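Local coordinates for protein putative antibiotic biosynthesis monooxygenase (Bordetella bronchiseptica, PDB 3GZ7) that is of unconfirmed function but belongs to the antibiotic biosynthesis monooxygenase family of dimeric alpha-beta barrel proteins and is probably an oxidative enzyme, at residues Ser26-Pro31 and Ala65-Thr70; Ala35-Gly40 and Lys96-Cys101. All coordinates share one frame; numbering follows the deposited sequence.

In the fold
Contact 1 (Ser26-Pro31 with Ala65-Thr70) joins two neighbouring strands of the antiparallel sheet. Contact 2 (Ala35-Gly40 with Lys96-Cys101) joins two helical segments on the helix-covered face of that sheet. Contact 1 is partly buried and rests on backbone hydrogen bonds, with an arginine and two waters on the sheet face away from the helices. Contact 2 is buried, apolar and without hydrogen bonds between its segments. Their centres lie about 12 Å apart, and the two meet directly. Val29 packs on the Phe37 ring, the Tyr69 hydroxyl hydrogen-bonds to Glu38, and Gln30 N hydrogen-bonds to Cys101 O. Strand 21-28 of contact 1 is followed in the chain by helix 34-49 of contact 2.

Contact 1: residues Ser26-Pro31 and Ala65-Thr70; sequences SILVQP and APQRYT
Leu28 and Arg68 form a non-hydrogen-bonded pair of antiparallel strands, with their side chains on the same face. CG of Leu28 stands anti to the backbone N (chi1 177°), and CD1 lies 3.6 Å from Arg68 CG. The same methyl sits over one face of the guanidinium, displaced toward its rim. A bend at chi3 of the arginine lays the guanidinium along the leucine. Two waters lie at the guanidinium edge, in its plane. Water 2 accepts from Arg68 NH1 at 2.6 Å and donates to Ile27 O at 2.8 Å. Water 1 donates to Ser26 O and receives only a weak bond from NH1. Ile27 and Tyr69 form the hydrogen-bonded pair: Ile27 N to Tyr69 O is 2.8 Å, and Tyr69 N to Ile27 O is 3.1 Å. Val29 N donates to Gln67 O at 2.9 Å, nearly straight at 170°. On the side of Tyr69, Val29 CG2 comes obliquely to the ring, 3.9 Å from Tyr69 CD1. The Tyr69 ring also packs edge-to-face with Phe37. A type I turn, Ala65 to Arg68, leads into strand 68-75. This is the antiparallel sheet of a ferredoxin-like subunit, with helices on one face; two such subunits probably form the dimeric alpha-beta barrel.

Contact 2: residues Ala35-Gly40 and Lys96-Cys101; sequences ADFEAG and KLVGEC
The helical layer of the subunit is joined here, where the first turns of helix 34-49 meet the C-terminal part of helix 89-98 and residues 99-101, which continue in helical conformation. Phe37 carries much of the contact. Its CG is anti to the backbone N (chi1 174°), and this turns the CD1-CE1 side of the ring to Val98 and Cys101. Val98 CB approaches the ring edge, near the ring plane, at 4.0 Å from Phe37 CE1. Cys101 CB comes to the same ring at a slant, 4.0 Å from Phe37 CD1. With SG anti to the carbonyl carbon (chi1 -62°), the cysteine sulfur lies against the helix backbone, 3.9 Å from Phe37 CA. Asp36 CB adds a looser touch on the same sulfur, at 4.2 Å. The Asp36 carboxylate forms a salt bridge to Arg33.

In the ferredoxin-like fold of this family the helices pack on one face of the sheet, and Phe37 serves both layers. It also touches Ile27 of the sheet and Phe102 in a loop. Further along the helix, the CA atoms come closest at Gly40 and Val98, 5.5 Å apart. Val98 CG1 lies against the bare glycine backbone, 3.6 Å from Gly40 C. Leu97 O is 4.4 Å from Gly40 CA, while the Leu97 side chain reaches further along helix 34-49 to Gln43, Ala44 and Leu47. At the other end, Cys101 N bonds to Val98 O at 2.9 Å, closing the turn that brings both side chains onto Phe37.

Contact 1: residues Ser26-Pro31 and Ala65-Thr70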
loop_
_atom_site.group_PDB
_atom_site.type_symbol
_atom_site.label_atom_id
_atom_site.label_comp_id
_atom_site.label_asym_id
_atom_site.label_seq_id
_atom_site.Cartn_x
_atom_site.Cartn_y
_atom_site.Cartn_z
ATOM N N SER A 26 -7.329 4.048 1.376
ATOM C CA SER A 26 -6.723 4.824 2.455
ATOM C C SER A 26 -7.819 5.413 3.261
ATOM O O SER A 26 -8.577 6.261 2.764
ATOM C CB SER A 26 -5.859 5.971 1.970
ATOM O OG SER A 26 -5.210 5.586 0.784
ATOM N N ILE A 27 -7.896 4.977 4.504
ATOM C CA ILE A 27 -8.996 5.309 5.379
ATOM C C ILE A 27 -8.490 6.251 6.480
ATOM O O ILE A 27 -7.376 6.070 6.987
ATOM C CB ILE A 27 -9.573 3.992 5.979
ATOM C CG1 ILE A 27 -10.036 3.076 4.836
ATOM C CG2 ILE A 27 -10.692 4.285 6.967
ATOM C CD1 ILE A 27 -9.934 1.601 5.107
ATOM N N LEU A 28 -9.255 7.291 6.797
ATOM C CA LEU A 28 -9.000 8.105 7.973
ATOM C C LEU A 28 -10.155 7.899 8.980
ATOM O O LEU A 28 -11.325 8.156 8.670
ATOM C CB LEU A 28 -8.827 9.588 7.631
ATOM C CG LEU A 28 -8.610 10.571 8.803
ATOM C CD1 LEU A 28 -7.204 10.403 9.415
ATOM C CD2 LEU A 28 -8.828 12.039 8.351
ATOM N N VAL A 29 -9.814 7.393 10.171
ATOM C CA VAL A 29 -10.793 7.059 11.175
ATOM C C VAL A 29 -10.958 8.282 12.092
ATOM O O VAL A 29 -9.997 8.961 12.414
ATOM C CB VAL A 29 -10.347 5.816 11.977
ATOM C CG1 VAL A 29 -11.039 5.720 13.268
ATOM C CG2 VAL A 29 -10.596 4.540 11.180
ATOM N N GLN A 30 -12.196 8.552 12.485
ATOM C CA GLN A 30 -12.518 9.559 13.489
ATOM C C GLN A 30 -11.760 9.296 14.813
ATOM O O GLN A 30 -11.657 8.138 15.269
ATOM C CB GLN A 30 -14.013 9.554 13.762
ATOM C CG GLN A 30 -14.851 10.120 12.696
ATOM C CD GLN A 30 -16.320 10.157 13.090
ATOM O OE1 GLN A 30 -16.654 10.571 14.194
ATOM N NE2 GLN A 30 -17.203 9.733 12.182
ATOM N N PRO A 31 -11.256 10.379 15.447
ATOM C CA PRO A 31 -10.465 10.267 16.672
ATOM C C PRO A 31 -11.179 9.424 17.702
ATOM O O PRO A 31 -12.357 9.662 17.959
ATOM C CB PRO A 31 -10.388 11.722 17.165
ATOM C CG PRO A 31 -10.554 12.569 15.921
ATOM C CD PRO A 31 -11.445 11.788 15.024
ATOM N N ALA A 65 0.637 8.272 11.587
ATOM C CA ALA A 65 -0.699 8.835 11.687
ATOM C C ALA A 65 -1.621 7.684 12.110
ATOM O O ALA A 65 -2.278 7.055 11.276
ATOM C CB ALA A 65 -1.109 9.423 10.343
ATOM N N PRO A 66 -1.648 7.384 13.414
ATOM C CA PRO A 66 -2.402 6.230 13.900
ATOM C C PRO A 66 -3.922 6.196 13.665
ATOM O O PRO A 66 -4.510 5.112 13.720
ATOM C CB PRO A 66 -2.045 6.173 15.407
ATOM C CG PRO A 66 -0.799 6.940 15.524
ATOM C CD PRO A 66 -0.905 8.038 14.507
ATOM N N GLN A 67 -4.550 7.324 13.354
ATOM C CA GLN A 67 -5.922 7.279 12.871
ATOM C C GLN A 67 -6.010 6.842 11.386
ATOM O O GLN A 67 -7.105 6.678 10.920
ATOM C CB GLN A 67 -6.613 8.612 13.024
ATOM C CG GLN A 67 -6.842 9.101 14.429
ATOM C CD GLN A 67 -7.149 10.587 14.437
ATOM O OE1 GLN A 67 -7.908 11.089 13.598
ATOM N NE2 GLN A 67 -6.563 11.296 15.374
ATOM N N ARG A 68 -4.879 6.654 10.660
ATOM C CA ARG A 68 -4.934 6.268 9.267
ATOM C C ARG A 68 -4.571 4.790 9.099
ATOM O O ARG A 68 -3.611 4.281 9.729
ATOM C CB ARG A 68 -4.009 7.122 8.388
ATOM C CG ARG A 68 -4.261 8.581 8.459
ATOM C CD ARG A 68 -3.437 9.394 7.439
ATOM N NE ARG A 68 -4.246 10.533 7.015
ATOM C CZ ARG A 68 -5.215 10.477 6.084
ATOM N NH1 ARG A 68 -5.455 9.370 5.399
ATOM N NH2 ARG A 68 -5.930 11.559 5.812
ATOM N N TYR A 69 -5.347 4.148 8.216
ATOM C CA TYR A 69 -5.285 2.754 7.912
ATOM C C TYR A 69 -5.339 2.593 6.383
ATOM O O TYR A 69 -5.770 3.512 5.652
ATOM C CB TYR A 69 -6.477 2.004 8.520
ATOM C CG TYR A 69 -6.531 1.901 10.040
ATOM C CD1 TYR A 69 -7.040 2.939 10.835
ATOM C CD2 TYR A 69 -6.133 0.733 10.678
ATOM C CE1 TYR A 69 -7.105 2.810 12.233
ATOM C CE2 TYR A 69 -6.190 0.601 12.039
ATOM C CZ TYR A 69 -6.688 1.624 12.818
ATOM O OH TYR A 69 -6.736 1.414 14.177
ATOM N N THR A 70 -4.885 1.424 5.912
ATOM C CA THR A 70 -4.946 1.054 4.516
ATOM C C THR A 70 -5.580 -0.336 4.440
ATOM O O THR A 70 -5.019 -1.316 4.969
ATOM C CB THR A 70 -3.567 0.965 3.880
ATOM O OG1 THR A 70 -2.827 2.140 4.167
ATOM C CG2 THR A 70 -3.635 0.769 2.376
HETATM O O HOH W 1 -7.625 9.283 2.776
HETATM O O HOH W 2 -5.211 6.779 5.379
#

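Contact 2: residues Ala35-Gly40 and Lys96-Cys101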
loop_
_atom_site.group_PDB
_atom_site.type_symbol
_atom_site.label_atom_id
_atom_site.label_comp_id
_atom_site.label_asym_id
_atom_site.label_seq_id
_atom_site.Cartn_x
_atom_site.Cartn_y
_atom_site.Cartn_z
ATOM N N ALA A 35 -10.409 1.283 17.601
ATOM C CA ALA A 35 -10.737 -0.056 18.087
ATOM C C ALA A 35 -12.058 -0.536 17.501
ATOM O O ALA A 35 -12.217 -1.704 17.138
ATOM C CB ALA A 35 -10.795 -0.078 19.658
ATOM N N ASP A 36 -13.008 0.382 17.419
ATOM C CA ASP A 36 -14.315 0.115 16.846
ATOM C C ASP A 36 -14.131 -0.257 15.385
ATOM O O ASP A 36 -14.852 -1.112 14.855
ATOM C CB ASP A 36 -15.223 1.366 16.923
ATOM C CG ASP A 36 -15.843 1.595 18.307
ATOM O OD1 ASP A 36 -15.891 0.644 19.116
ATOM O OD2 ASP A 36 -16.299 2.738 18.577
ATOM N N PHE A 37 -13.173 0.405 14.736
ATOM C CA PHE A 37 -12.992 0.234 13.296
ATOM C C PHE A 37 -12.392 -1.122 13.051
ATOM O O PHE A 37 -12.930 -1.930 12.302
ATOM C CB PHE A 37 -12.108 1.345 12.680
ATOM C CG PHE A 37 -11.797 1.114 11.211
ATOM C CD1 PHE A 37 -12.812 1.088 10.272
ATOM C CD2 PHE A 37 -10.494 0.884 10.790
ATOM C CE1 PHE A 37 -12.533 0.851 8.922
ATOM C CE2 PHE A 37 -10.204 0.641 9.453
ATOM C CZ PHE A 37 -11.225 0.633 8.523
ATOM N N GLU A 38 -11.264 -1.371 13.710
ATOM C CA GLU A 38 -10.623 -2.681 13.651
ATOM C C GLU A 38 -11.616 -3.793 13.908
ATOM O O GLU A 38 -11.674 -4.697 13.102
ATOM C CB GLU A 38 -9.462 -2.778 14.613
ATOM C CG GLU A 38 -8.272 -1.972 14.164
ATOM C CD GLU A 38 -7.148 -1.933 15.158
ATOM O OE1 GLU A 38 -7.156 -2.728 16.133
ATOM O OE2 GLU A 38 -6.222 -1.126 14.912
ATOM N N ALA A 39 -12.391 -3.712 14.998
ATOM C CA ALA A 39 -13.476 -4.705 15.292
ATOM C C ALA A 39 -14.439 -4.873 14.121
ATOM O O ALA A 39 -14.755 -6.004 13.690
ATOM C CB ALA A 39 -14.263 -4.320 16.607
ATOM N N GLY A 40 -14.869 -3.744 13.567
ATOM C CA GLY A 40 -15.738 -3.738 12.378
ATOM C C GLY A 40 -15.160 -4.355 11.137
ATOM O O GLY A 40 -15.832 -5.093 10.476
ATOM N N LYS A 96 -22.708 -0.322 6.691
ATOM C CA LYS A 96 -23.364 -0.423 8.002
ATOM C C LYS A 96 -22.439 -0.826 9.156
ATOM O O LYS A 96 -22.587 -0.336 10.264
ATOM C CB LYS A 96 -24.565 -1.382 7.925
ATOM C CG LYS A 96 -25.737 -0.769 7.127
ATOM C CD LYS A 96 -26.766 -1.809 6.637
ATOM C CE LYS A 96 -27.760 -1.167 5.666
ATOM N NZ LYS A 96 -28.918 -2.068 5.487
ATOM N N LEU A 97 -21.480 -1.712 8.890
ATOM C CA LEU A 97 -20.513 -2.141 9.896
ATOM C C LEU A 97 -19.401 -1.095 10.209
ATOM O O LEU A 97 -19.008 -0.982 11.352
ATOM C CB LEU A 97 -19.867 -3.480 9.507
ATOM C CG LEU A 97 -20.653 -4.750 9.773
ATOM C CD1 LEU A 97 -20.254 -5.889 8.817
ATOM C CD2 LEU A 97 -20.441 -5.199 11.214
ATOM N N VAL A 98 -18.870 -0.371 9.221
ATOM C CA VAL A 98 -17.729 0.520 9.478
ATOM C C VAL A 98 -17.871 1.984 9.068
ATOM O O VAL A 98 -17.082 2.841 9.525
ATOM C CB VAL A 98 -16.461 0.004 8.834
ATOM C CG1 VAL A 98 -16.141 -1.340 9.388
ATOM C CG2 VAL A 98 -16.601 0.000 7.330
ATOM N N GLY A 99 -18.853 2.282 8.236
ATOM C CA GLY A 99 -19.107 3.659 7.785
ATOM C C GLY A 99 -19.089 4.764 8.825
ATOM O O GLY A 99 -18.537 5.815 8.558
ATOM N N GLU A 100 -19.667 4.526 10.013
ATOM C CA GLU A 100 -19.742 5.533 11.095
ATOM C C GLU A 100 -18.364 5.867 11.698
ATOM O O GLU A 100 -18.202 6.851 12.427
ATOM C CB GLU A 100 -20.723 5.063 12.216
ATOM N N CYS A 101 -17.390 5.000 11.433
ATOM C CA CYS A 101 -16.025 5.174 11.873
ATOM C C CYS A 101 -15.260 6.147 11.041
ATOM O O CYS A 101 -14.301 6.699 11.533
ATOM C CB CYS A 101 -15.268 3.845 11.855
ATOM S SG CYS A 101 -16.012 2.649 12.974
#